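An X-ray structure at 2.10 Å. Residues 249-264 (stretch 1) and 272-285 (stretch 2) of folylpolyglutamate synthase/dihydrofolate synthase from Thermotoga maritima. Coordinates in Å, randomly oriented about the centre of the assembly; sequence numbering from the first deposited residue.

Stretch 1 249-264: ENRFDYCGENTFEDLV
Stretch 2 272-285: QIENAGVALKTLEA

Strand 250-255 runs beside helix 272-285 in roughly the same direction, their axes crossing at -33° and approaching to 9.2 Å. In register, CA of Phe-252 lies 7.2 Å from CA of Ile-273, CA of Tyr-254 6.4 Å from CA of Gly-277, and CA of Gly-256 6.5 Å from CA of Lys-281. After Cys-255 the chain reverses through Gly-256 (phi/psi -138/-135) and Glu-257 (-54/-53), and Gly-256 N bonds Asn-258 O (2.7 Å). The returning strand pairs with the first: Tyr-254 N to Phe-260 O (2.8 Å), Phe-260 N to Tyr-254 O (2.9 Å). A corner at Glu-261 and Asp-262 (50/48) follows, held by Asp-262 N to Asp-253 OD1 (2.9 Å); beyond it Phe-252 N bonds Leu-263 O (2.8 Å).

Strand alternation directs Asn-250, Phe-252 and Tyr-254 toward the helix. Phe-252 (chi1 p, chi2 -71°) packs obliquely, CG 3.5 Å from Ile-273 CG2 and CZ 3.5 Å from Ala-276 CB. Leu-280 (m, t) covers one face of the Tyr-254 ring (chi1 t, chi2 84°), its CB 3.9 Å from the centroid in a CH-pi contact; its CD1 also lies 3.7 Å from Leu-263 CD1, joining aromatic and aliphatic neighbours. Tyr-254 CE1 lies 3.5 Å from Gly-277 O. A CB on Gly-256 would clash, 2.3 Å from Glu-284 OE1 and 2.0 Å from Tyr-254 OH.

At the turn, Glu-284 (m, t, chi3 -21°) gathers the polar contacts. Its OE1 accepts from Tyr-254 OH (2.8 Å) and Glu-257 N (2.8 Å, 151°), while OE2 accepts from Asn-258 N (2.8 Å, 163°); the carboxylate thus binds consecutive turn amides. Lys-281 (t, 16°, p, t) brings NZ to Glu-284 OE1 (2.6 Å), a salt bridge within the helix. Water 1 accepts from Lys-281 NZ (2.7 Å) and donates a weak bond to Glu-257 OE2 (3.1 Å); water 2 joins Glu-257 OE2 (2.9 Å) to Glu-284 O (2.7 Å).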

# COMPACT_ATOMS: atom_id res chain seq x y z
N GLU A 249 14.71 12.62 5.17
CA GLU A 249 15.96 12.31 5.83
C GLU A 249 15.67 12.01 7.28
O GLU A 249 16.13 12.68 8.16
CB GLU A 249 16.92 13.47 5.65
CG GLU A 249 18.34 13.21 6.14
CD GLU A 249 19.32 14.31 5.72
OE1 GLU A 249 20.19 14.73 6.54
OE2 GLU A 249 19.21 14.78 4.55
N ASN A 250 14.88 10.95 7.49
CA ASN A 250 14.39 10.58 8.81
C ASN A 250 15.26 9.50 9.39
O ASN A 250 15.34 8.40 8.89
CB ASN A 250 12.94 10.13 8.74
CG ASN A 250 12.03 11.20 8.17
OD1 ASN A 250 11.67 12.15 8.88
ND2 ASN A 250 11.71 11.09 6.87
N ARG A 251 15.88 9.84 10.50
CA ARG A 251 17.03 9.12 10.98
C ARG A 251 16.66 8.35 12.26
O ARG A 251 15.99 8.88 13.15
CB ARG A 251 18.14 10.14 11.15
CG ARG A 251 19.52 9.63 11.42
CD ARG A 251 20.60 10.75 11.28
NE ARG A 251 20.47 11.56 10.04
CZ ARG A 251 21.03 11.30 8.84
NH1 ARG A 251 21.80 10.23 8.61
NH2 ARG A 251 20.80 12.14 7.83
N PHE A 252 17.04 7.08 12.31
CA PHE A 252 16.75 6.19 13.44
C PHE A 252 17.79 5.08 13.64
O PHE A 252 18.55 4.75 12.73
CB PHE A 252 15.34 5.61 13.28
CG PHE A 252 15.20 4.68 12.13
CD1 PHE A 252 15.21 5.16 10.82
CD2 PHE A 252 15.07 3.30 12.35
CE1 PHE A 252 15.07 4.26 9.70
CE2 PHE A 252 14.95 2.38 11.27
CZ PHE A 252 14.94 2.87 9.94
N ASP A 253 17.82 4.54 14.87
CA ASP A 253 18.55 3.30 15.20
C ASP A 253 17.58 2.12 15.20
O ASP A 253 16.40 2.29 15.50
CB ASP A 253 19.22 3.39 16.58
CG ASP A 253 20.09 4.60 16.73
OD1 ASP A 253 20.57 5.12 15.70
OD2 ASP A 253 20.34 5.11 17.85
N TYR A 254 18.08 0.94 14.86
CA TYR A 254 17.32 -0.31 14.94
C TYR A 254 18.05 -1.30 15.86
O TYR A 254 19.27 -1.38 15.79
CB TYR A 254 17.18 -0.92 13.55
CG TYR A 254 16.61 -2.34 13.55
CD1 TYR A 254 15.24 -2.57 13.62
CD2 TYR A 254 17.46 -3.44 13.50
CE1 TYR A 254 14.72 -3.88 13.62
CE2 TYR A 254 16.97 -4.74 13.51
CZ TYR A 254 15.60 -4.95 13.57
OH TYR A 254 15.13 -6.24 13.59
N CYS A 255 17.31 -2.03 16.71
CA CYS A 255 17.84 -3.13 17.52
C CYS A 255 17.06 -4.41 17.28
O CYS A 255 15.93 -4.50 17.70
CB CYS A 255 17.73 -2.83 19.01
SG CYS A 255 18.63 -1.37 19.57
N GLY A 256 17.65 -5.39 16.62
CA GLY A 256 17.01 -6.70 16.47
C GLY A 256 18.09 -7.72 16.68
O GLY A 256 18.86 -7.56 17.58
N GLU A 257 18.19 -8.77 15.84
CA GLU A 257 19.39 -9.61 15.82
C GLU A 257 20.57 -8.69 15.62
O GLU A 257 21.51 -8.71 16.38
CB GLU A 257 19.37 -10.61 14.69
CG GLU A 257 18.52 -11.84 14.94
CD GLU A 257 18.90 -13.03 14.04
OE1 GLU A 257 19.69 -13.91 14.51
OE2 GLU A 257 18.42 -13.11 12.87
N ASN A 258 20.48 -7.87 14.58
CA ASN A 258 21.45 -6.84 14.30
C ASN A 258 21.02 -5.51 14.85
O ASN A 258 19.84 -5.25 15.11
CB ASN A 258 21.64 -6.65 12.80
CG ASN A 258 21.97 -7.93 12.10
OD1 ASN A 258 22.71 -8.75 12.62
ND2 ASN A 258 21.37 -8.14 10.93
N THR A 259 22.02 -4.65 14.99
CA THR A 259 21.85 -3.30 15.46
C THR A 259 22.43 -2.37 14.40
O THR A 259 23.49 -2.63 13.84
CB THR A 259 22.54 -3.17 16.81
OG1 THR A 259 21.68 -3.74 17.80
CG2 THR A 259 22.71 -1.69 17.23
N PHE A 260 21.68 -1.32 14.10
CA PHE A 260 22.07 -0.33 13.13
C PHE A 260 21.79 1.02 13.75
O PHE A 260 20.80 1.20 14.47
CB PHE A 260 21.29 -0.52 11.84
CG PHE A 260 21.50 -1.86 11.20
CD1 PHE A 260 20.45 -2.77 11.10
CD2 PHE A 260 22.75 -2.21 10.68
CE1 PHE A 260 20.65 -4.02 10.49
CE2 PHE A 260 22.96 -3.46 10.06
CZ PHE A 260 21.92 -4.37 9.98
N GLU A 261 22.69 1.97 13.51
CA GLU A 261 22.53 3.32 14.02
C GLU A 261 22.43 4.32 12.86
O GLU A 261 23.08 4.14 11.84
CB GLU A 261 23.71 3.70 14.91
CG GLU A 261 24.17 2.64 15.90
CD GLU A 261 25.21 3.22 16.83
OE1 GLU A 261 24.96 4.31 17.39
OE2 GLU A 261 26.29 2.62 16.99
N ASP A 262 21.62 5.36 13.03
CA ASP A 262 21.41 6.38 11.99
C ASP A 262 21.07 5.84 10.60
O ASP A 262 21.64 6.25 9.59
CB ASP A 262 22.57 7.37 11.96
CG ASP A 262 22.69 8.13 13.26
OD1 ASP A 262 23.83 8.31 13.74
OD2 ASP A 262 21.68 8.55 13.89
N LEU A 263 20.11 4.93 10.57
CA LEU A 263 19.43 4.57 9.36
C LEU A 263 18.56 5.73 8.92
O LEU A 263 18.08 6.49 9.73
CB LEU A 263 18.56 3.34 9.58
CG LEU A 263 19.26 2.06 10.05
CD1 LEU A 263 18.20 1.08 10.45
CD2 LEU A 263 20.09 1.46 8.94
N VAL A 264 18.34 5.83 7.62
CA VAL A 264 17.62 6.93 7.04
C VAL A 264 16.47 6.42 6.18
O VAL A 264 16.65 5.55 5.30
CB VAL A 264 18.58 7.81 6.23
CG1 VAL A 264 17.84 8.97 5.54
CG2 VAL A 264 19.69 8.37 7.14
N GLN A 272 6.40 5.36 9.88
CA GLN A 272 7.19 4.69 8.88
C GLN A 272 8.49 4.18 9.47
O GLN A 272 9.07 3.19 8.97
CB GLN A 272 7.46 5.56 7.65
CG GLN A 272 6.22 6.00 6.91
CD GLN A 272 5.29 4.86 6.49
OE1 GLN A 272 4.09 5.08 6.38
NE2 GLN A 272 5.81 3.66 6.29
N ILE A 273 8.96 4.81 10.55
CA ILE A 273 10.18 4.35 11.17
C ILE A 273 9.88 3.01 11.86
O ILE A 273 10.68 2.04 11.82
CB ILE A 273 10.78 5.43 12.07
CG1 ILE A 273 11.50 6.45 11.19
CG2 ILE A 273 11.79 4.85 13.07
CD1 ILE A 273 11.74 7.76 11.87
N GLU A 274 8.68 2.90 12.40
CA GLU A 274 8.27 1.62 12.95
C GLU A 274 8.06 0.57 11.88
O GLU A 274 8.36 -0.59 12.07
CB GLU A 274 7.02 1.79 13.83
CG GLU A 274 7.36 2.50 15.12
CD GLU A 274 6.43 2.17 16.26
OE1 GLU A 274 5.40 1.51 16.05
OE2 GLU A 274 6.74 2.58 17.39
N ASN A 275 7.53 0.96 10.74
CA ASN A 275 7.35 0.01 9.66
C ASN A 275 8.72 -0.49 9.25
O ASN A 275 8.89 -1.63 8.93
CB ASN A 275 6.66 0.68 8.48
CG ASN A 275 5.16 0.95 8.73
OD1 ASN A 275 4.53 1.74 8.03
ND2 ASN A 275 4.61 0.32 9.71
N ALA A 276 9.69 0.40 9.20
CA ALA A 276 11.09 0.04 8.92
C ALA A 276 11.66 -1.00 9.92
O ALA A 276 12.21 -2.00 9.50
CB ALA A 276 11.98 1.28 8.86
N GLY A 277 11.46 -0.82 11.22
CA GLY A 277 11.81 -1.87 12.19
C GLY A 277 11.12 -3.20 11.88
O GLY A 277 11.69 -4.25 11.94
N VAL A 278 9.85 -3.13 11.58
CA VAL A 278 9.11 -4.35 11.24
C VAL A 278 9.71 -5.03 10.02
O VAL A 278 9.84 -6.25 10.00
CB VAL A 278 7.60 -4.08 10.98
CG1 VAL A 278 6.88 -5.35 10.55
CG2 VAL A 278 6.96 -3.53 12.20
N ALA A 279 10.04 -4.25 8.99
CA ALA A 279 10.66 -4.76 7.76
C ALA A 279 12.01 -5.46 8.03
O ALA A 279 12.33 -6.50 7.44
CB ALA A 279 10.83 -3.62 6.77
N LEU A 280 12.84 -4.85 8.89
CA LEU A 280 14.15 -5.38 9.20
C LEU A 280 14.01 -6.64 10.02
O LEU A 280 14.70 -7.63 9.75
CB LEU A 280 15.02 -4.34 9.92
CG LEU A 280 15.32 -3.02 9.16
CD1 LEU A 280 16.39 -2.14 9.88
CD2 LEU A 280 15.76 -3.29 7.78
N LYS A 281 13.12 -6.64 11.02
CA LYS A 281 12.82 -7.90 11.71
C LYS A 281 12.28 -8.95 10.74
O LYS A 281 12.69 -10.08 10.79
CB LYS A 281 11.85 -7.71 12.88
CG LYS A 281 11.71 -8.93 13.89
CD LYS A 281 12.80 -10.06 13.87
CE LYS A 281 13.95 -9.80 14.73
NZ LYS A 281 15.11 -10.73 14.39
N THR A 282 11.38 -8.58 9.85
CA THR A 282 10.86 -9.53 8.93
C THR A 282 12.02 -10.21 8.22
O THR A 282 12.10 -11.42 8.14
CB THR A 282 9.94 -8.82 7.98
OG1 THR A 282 8.74 -8.42 8.69
CG2 THR A 282 9.48 -9.78 6.84
N LEU A 283 12.98 -9.39 7.78
CA LEU A 283 14.15 -9.83 7.03
C LEU A 283 15.13 -10.65 7.89
O LEU A 283 15.66 -11.68 7.42
CB LEU A 283 14.86 -8.61 6.38
CG LEU A 283 14.15 -8.05 5.13
CD1 LEU A 283 14.75 -6.76 4.60
CD2 LEU A 283 14.12 -9.05 4.03
N GLU A 284 15.36 -10.22 9.12
CA GLU A 284 16.15 -11.05 10.05
C GLU A 284 15.55 -12.45 10.25
O GLU A 284 16.25 -13.46 10.14
CB GLU A 284 16.29 -10.35 11.40
CG GLU A 284 17.12 -9.06 11.35
CD GLU A 284 17.28 -8.41 12.71
OE1 GLU A 284 16.49 -8.67 13.64
OE2 GLU A 284 18.24 -7.64 12.85
N ALA A 285 14.24 -12.49 10.52
CA ALA A 285 13.50 -13.73 10.82
C ALA A 285 13.51 -14.74 9.69
O ALA A 285 13.20 -15.91 9.86
CB ALA A 285 12.05 -13.38 11.16
O HOH W 1 15.49 -13.41 13.92
O HOH W 2 18.97 -13.47 10.09